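Lipoprotein (Clostridioides difficile, PDB 7RAG) binds the CwlD amidase and activates it allosterically during spore formation, as a lipoprotein related to the LolA family. Local coordinates at residues I105-Q110 with N137-Y142; P150-V155 with T165-D170. One frame throughout, in Å; residues are numbered along the deposited sequence.

Contact 1 (I105-Q110 with N137-Y142); sequences IKNYLQ and NKQVLY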
# COMPACT_ATOMS: atom_id res chain seq x y z
N ILE A 105 -17.66 3.54 -14.86
CA ILE A 105 -16.66 3.43 -15.91
C ILE A 105 -16.18 2.00 -15.97
O ILE A 105 -16.03 1.33 -14.94
CB ILE A 105 -15.45 4.36 -15.69
CG1 ILE A 105 -15.86 5.77 -15.27
CG2 ILE A 105 -14.61 4.41 -16.97
CD1 ILE A 105 -14.65 6.70 -15.12
N LYS A 106 -15.91 1.53 -17.18
CA LYS A 106 -15.29 0.24 -17.49
C LYS A 106 -16.26 -0.93 -17.39
O LYS A 106 -15.88 -2.04 -17.75
CB LYS A 106 -14.05 -0.06 -16.62
CG LYS A 106 -12.76 0.69 -17.02
CD LYS A 106 -11.57 0.24 -16.16
CE LYS A 106 -11.87 -1.06 -15.41
NZ LYS A 106 -10.67 -1.57 -14.71
N ASN A 107 -17.50 -0.73 -16.94
CA ASN A 107 -18.54 -1.70 -17.23
C ASN A 107 -19.54 -1.18 -18.25
O ASN A 107 -19.97 -1.93 -19.13
CB ASN A 107 -19.30 -2.12 -15.97
CG ASN A 107 -20.48 -3.05 -16.28
OD1 ASN A 107 -21.63 -2.77 -15.92
ND2 ASN A 107 -20.19 -4.16 -16.95
N TYR A 108 -19.90 0.10 -18.14
CA TYR A 108 -20.69 0.75 -19.17
C TYR A 108 -19.82 1.30 -20.30
O TYR A 108 -20.36 1.69 -21.34
CB TYR A 108 -21.54 1.85 -18.55
CG TYR A 108 -22.57 1.25 -17.65
CD1 TYR A 108 -23.70 0.61 -18.19
CD2 TYR A 108 -22.41 1.25 -16.27
CE1 TYR A 108 -24.65 0.02 -17.37
CE2 TYR A 108 -23.36 0.67 -15.44
CZ TYR A 108 -24.48 0.05 -15.99
OH TYR A 108 -25.42 -0.53 -15.17
N LEU A 109 -18.50 1.31 -20.11
CA LEU A 109 -17.58 1.57 -21.22
C LEU A 109 -17.36 0.31 -22.04
O LEU A 109 -17.65 0.28 -23.24
CB LEU A 109 -16.25 2.09 -20.68
CG LEU A 109 -15.15 2.25 -21.73
CD1 LEU A 109 -15.50 3.37 -22.71
CD2 LEU A 109 -13.81 2.50 -21.05
N GLN A 110 -16.85 -0.73 -21.41
CA GLN A 110 -16.51 -1.98 -22.10
C GLN A 110 -17.81 -2.74 -22.34
O GLN A 110 -18.26 -3.56 -21.53
CB GLN A 110 -15.49 -2.77 -21.29
CG GLN A 110 -14.20 -1.97 -21.02
CD GLN A 110 -13.25 -2.64 -20.04
OE1 GLN A 110 -13.53 -3.73 -19.52
NE2 GLN A 110 -12.11 -2.00 -19.79
N ASN A 137 -29.11 -8.55 -9.21
CA ASN A 137 -29.46 -9.22 -10.45
C ASN A 137 -29.12 -8.41 -11.70
O ASN A 137 -28.46 -8.92 -12.61
CB ASN A 137 -30.94 -9.59 -10.45
CG ASN A 137 -31.24 -10.73 -11.36
OD1 ASN A 137 -30.70 -11.83 -11.19
ND2 ASN A 137 -32.08 -10.50 -12.36
N LYS A 138 -29.57 -7.17 -11.76
CA LYS A 138 -29.37 -6.36 -12.95
C LYS A 138 -28.96 -4.97 -12.50
O LYS A 138 -29.43 -4.47 -11.48
CB LYS A 138 -30.65 -6.32 -13.82
N GLN A 139 -28.05 -4.37 -13.26
CA GLN A 139 -27.49 -3.05 -12.99
C GLN A 139 -28.00 -2.10 -14.07
O GLN A 139 -27.76 -2.32 -15.26
CB GLN A 139 -25.97 -3.13 -12.99
CG GLN A 139 -25.26 -2.08 -12.16
CD GLN A 139 -23.77 -2.08 -12.42
OE1 GLN A 139 -23.28 -2.79 -13.31
NE2 GLN A 139 -23.02 -1.31 -11.64
N VAL A 140 -28.71 -1.05 -13.66
CA VAL A 140 -29.28 -0.08 -14.60
C VAL A 140 -28.72 1.30 -14.31
O VAL A 140 -28.85 1.81 -13.19
CB VAL A 140 -30.82 -0.06 -14.55
CG1 VAL A 140 -31.34 0.84 -15.67
CG2 VAL A 140 -31.36 -1.45 -14.67
N LEU A 141 -28.15 1.93 -15.33
CA LEU A 141 -27.57 3.26 -15.24
C LEU A 141 -28.37 4.22 -16.11
O LEU A 141 -28.60 3.95 -17.29
CB LEU A 141 -26.11 3.25 -15.68
CG LEU A 141 -25.36 4.58 -15.62
CD1 LEU A 141 -25.01 5.01 -14.20
CD2 LEU A 141 -24.12 4.48 -16.50
N TYR A 142 -28.77 5.34 -15.52
CA TYR A 142 -29.42 6.43 -16.24
C TYR A 142 -28.38 7.52 -16.48
O TYR A 142 -27.80 8.05 -15.53
CB TYR A 142 -30.60 6.99 -15.45
CG TYR A 142 -31.67 5.96 -15.23
CD1 TYR A 142 -32.79 5.89 -16.05
CD2 TYR A 142 -31.55 5.02 -14.21
CE1 TYR A 142 -33.76 4.94 -15.86
CE2 TYR A 142 -32.52 4.06 -14.01
CZ TYR A 142 -33.62 4.03 -14.83
OH TYR A 142 -34.58 3.06 -14.63
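Gln-139 and Leu-141, two residues apart on strand 138-144, receive the phenol of Tyr-108, which the loop 105-110 sends toward the strand. At Gln-139 the backbone O lies 2.9 Å from Tyr-108 OH, a weak hydrogen bond donated by the hydroxyl. The same hydroxyl rests against the start of the Gln-139 side chain, with OH 3.4 Å from Gln-139 CG. The chain of Gln-139 is extended beyond CG and crosses the phenol at a slant, its amide plane turned 48° from the ring, and its terminal group comes beside that of Asn-107; the side chains of Asn-107 and Gln-139 slide past each other in opposite directions, their amide planes 20° apart. Val-140 turns its side chain away from the loop. Leu-141 then supplies the apolar part of the contact: its CB sits over one face of the Tyr-108 ring in a CH-pi contact, 3.8 Å from the ring centroid, with CZ the nearest ring atom. CG of Leu-141 is anti to the backbone N (chi1 -179°), and beyond it CD2 reaches the other end of the ring, 3.7 Å from Tyr-108 CD2. Tyr-108, with a smaller share from Asn-107, thus ties the loop between strands 85-90 and 115-119 to the five-stranded antiparallel sheet. Strand 138-144 lies there between 122-128 and 150-156; Tyr-108 also touches Leu-125 on the former, Leu-141 packs on Pro-150 of the latter, and Phe-15 of the second subunit, another copy of this protein, packs on both Tyr-108 and Leu-141.

Contact 2 (P150-V155 with T165-D170); sequences PEKMEV and TVKYKD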
# COMPACT_ATOMS: atom_id res chain seq x y z
N PRO A 150 -23.67 10.49 -15.70
CA PRO A 150 -24.65 9.58 -15.09
C PRO A 150 -25.53 10.33 -14.10
O PRO A 150 -25.06 11.17 -13.34
CB PRO A 150 -23.77 8.54 -14.38
CG PRO A 150 -22.53 9.28 -14.04
CD PRO A 150 -22.31 10.28 -15.16
N GLU A 151 -26.83 10.03 -14.13
CA GLU A 151 -27.76 10.62 -13.18
C GLU A 151 -28.14 9.65 -12.06
O GLU A 151 -28.13 10.02 -10.89
CB GLU A 151 -29.03 11.10 -13.89
CG GLU A 151 -28.77 12.13 -14.97
CD GLU A 151 -29.85 13.22 -15.06
OE1 GLU A 151 -31.05 12.90 -14.87
OE2 GLU A 151 -29.50 14.40 -15.31
N LYS A 152 -28.45 8.41 -12.41
CA LYS A 152 -28.97 7.46 -11.45
C LYS A 152 -28.51 6.05 -11.80
O LYS A 152 -28.29 5.72 -12.97
CB LYS A 152 -30.50 7.51 -11.42
CG LYS A 152 -31.10 6.75 -10.27
CD LYS A 152 -32.59 7.03 -10.13
CE LYS A 152 -33.40 6.39 -11.24
NZ LYS A 152 -34.86 6.36 -10.90
N MSE A 153 -28.37 5.23 -10.77
CA MSE A 153 -28.08 3.83 -10.98
C MSE A 153 -28.88 2.97 -10.03
O MSE A 153 -29.00 3.31 -8.86
CB MSE A 153 -26.60 3.55 -10.81
CG MSE A 153 -26.29 2.13 -11.23
SE MSE A 153 -24.67 1.37 -10.45
CE MSE A 153 -23.36 2.11 -11.75
N GLU A 154 -29.43 1.87 -10.52
CA GLU A 154 -30.22 0.95 -9.70
C GLU A 154 -29.68 -0.47 -9.82
O GLU A 154 -29.48 -0.98 -10.93
CB GLU A 154 -31.70 0.99 -10.10
CG GLU A 154 -32.36 2.35 -9.96
CD GLU A 154 -33.80 2.37 -10.44
OE1 GLU A 154 -34.15 1.58 -11.35
OE2 GLU A 154 -34.60 3.17 -9.90
N VAL A 155 -29.45 -1.11 -8.68
CA VAL A 155 -29.25 -2.55 -8.62
C VAL A 155 -30.61 -3.17 -8.29
O VAL A 155 -31.22 -2.86 -7.25
CB VAL A 155 -28.17 -2.93 -7.59
CG1 VAL A 155 -27.90 -4.44 -7.58
CG2 VAL A 155 -26.88 -2.17 -7.89
N THR A 165 -30.01 2.25 -4.81
CA THR A 165 -30.27 3.37 -5.69
C THR A 165 -29.23 4.44 -5.45
O THR A 165 -29.17 5.03 -4.37
CB THR A 165 -31.67 3.95 -5.48
OG1 THR A 165 -32.64 2.90 -5.64
CG2 THR A 165 -31.94 5.03 -6.53
N VAL A 166 -28.43 4.73 -6.48
CA VAL A 166 -27.43 5.77 -6.42
C VAL A 166 -27.92 6.93 -7.27
O VAL A 166 -28.17 6.77 -8.47
CB VAL A 166 -26.07 5.27 -6.93
CG1 VAL A 166 -25.07 6.41 -6.94
CG2 VAL A 166 -25.58 4.10 -6.10
N LYS A 167 -28.05 8.10 -6.66
CA LYS A 167 -28.31 9.34 -7.38
C LYS A 167 -27.04 10.17 -7.37
O LYS A 167 -26.51 10.50 -6.30
CB LYS A 167 -29.48 10.11 -6.76
CG LYS A 167 -30.87 9.56 -7.15
CD LYS A 167 -31.94 9.93 -6.14
CE LYS A 167 -33.35 9.57 -6.65
NZ LYS A 167 -34.23 10.80 -6.89
N TYR A 168 -26.54 10.50 -8.57
CA TYR A 168 -25.30 11.25 -8.73
C TYR A 168 -25.58 12.75 -8.74
O TYR A 168 -26.31 13.23 -9.61
CB TYR A 168 -24.60 10.83 -10.02
CG TYR A 168 -24.19 9.37 -10.09
CD1 TYR A 168 -22.90 8.97 -9.71
CD2 TYR A 168 -25.07 8.41 -10.55
CE1 TYR A 168 -22.53 7.63 -9.78
CE2 TYR A 168 -24.71 7.07 -10.63
CZ TYR A 168 -23.44 6.69 -10.24
OH TYR A 168 -23.11 5.36 -10.32
N LYS A 169 -24.98 13.48 -7.81
CA LYS A 169 -25.10 14.93 -7.70
C LYS A 169 -23.73 15.58 -7.83
O LYS A 169 -22.72 15.03 -7.38
CB LYS A 169 -25.75 15.34 -6.35
CG LYS A 169 -27.13 14.71 -6.05
CD LYS A 169 -28.28 15.48 -6.70
CE LYS A 169 -29.52 14.62 -6.87
NZ LYS A 169 -29.32 13.60 -7.95
N ASP A 170 -23.68 16.77 -8.46
CA ASP A 170 -22.48 17.60 -8.53
C ASP A 170 -21.36 16.93 -9.32
O ASP A 170 -20.19 17.00 -8.92
CB ASP A 170 -21.95 17.98 -7.14
CG ASP A 170 -22.99 18.67 -6.27
OD1 ASP A 170 -23.88 19.36 -6.81
OD2 ASP A 170 -22.90 18.52 -5.02
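The Tyr-168 ring lies between Pro-150 and Val-166: Pro-150 CB covers one face in a CH-pi contact, 4.2 Å from the ring centroid, while Val-166 CG1 from its own strand lies over the opposite face, offset toward the rim. Backbone atoms Glu-151 C and Lys-152 N lie at the edge, in the ring plane. Near the far end, Met-153, a selenomethionine, brings CE to 3.6 Å from Tyr-168 OH; that hydroxyl is hydrogen-bonded to Gly-102 O. Tyr-168 N donates to Glu-151 O at 2.9 Å, tilted 33° from the carbonyl plane; on the side toward strand 138-144, Glu-151 and Lys-152 both face Tyr-142 in a classic beta bulge. Met-153 and Val-166 follow as a regular antiparallel hydrogen-bonded pair, each N giving a 2.8 Å bond to the other's O. On the other face of the sheet, Lys-152 CD meets Thr-165 CG2 at 4.2 Å. A chi3 of 72° bends the lysine chain at CE; its NZ lies 3.4 Å from Glu-154 OE2, a weak salt bridge. These strands make a beta hairpin at one side of the sheet: 150-156 is flanked by 138-144, and beyond 162-173 a strand of the second subunit continues the sheet in antiparallel pairing.

How the contacts relate
Contacts 1 and 2 lie about 11 Å apart, centre to centre, in one antiparallel sheet whose strands 138-144 and 150-156 are adjacent. Probable backbone hydrogen bonds join them directly: Tyr-142 O is 2.6 Å from Glu-151 N, and Tyr-142 N is 2.6 Å from Lys-152 O. On the face that receives the loop, the selenomethionine at Met-153 packs on the Gln-139 side chain, and Phe-104 touches Leu-141, Pro-150 and Met-153. On the other face, Tyr-142 and Lys-152 form a cation-pi pair. Both contacts also reach the second copy of the lipoprotein, contact 1 mostly by side-chain packing, contact 2 by strand pairing as well as packing.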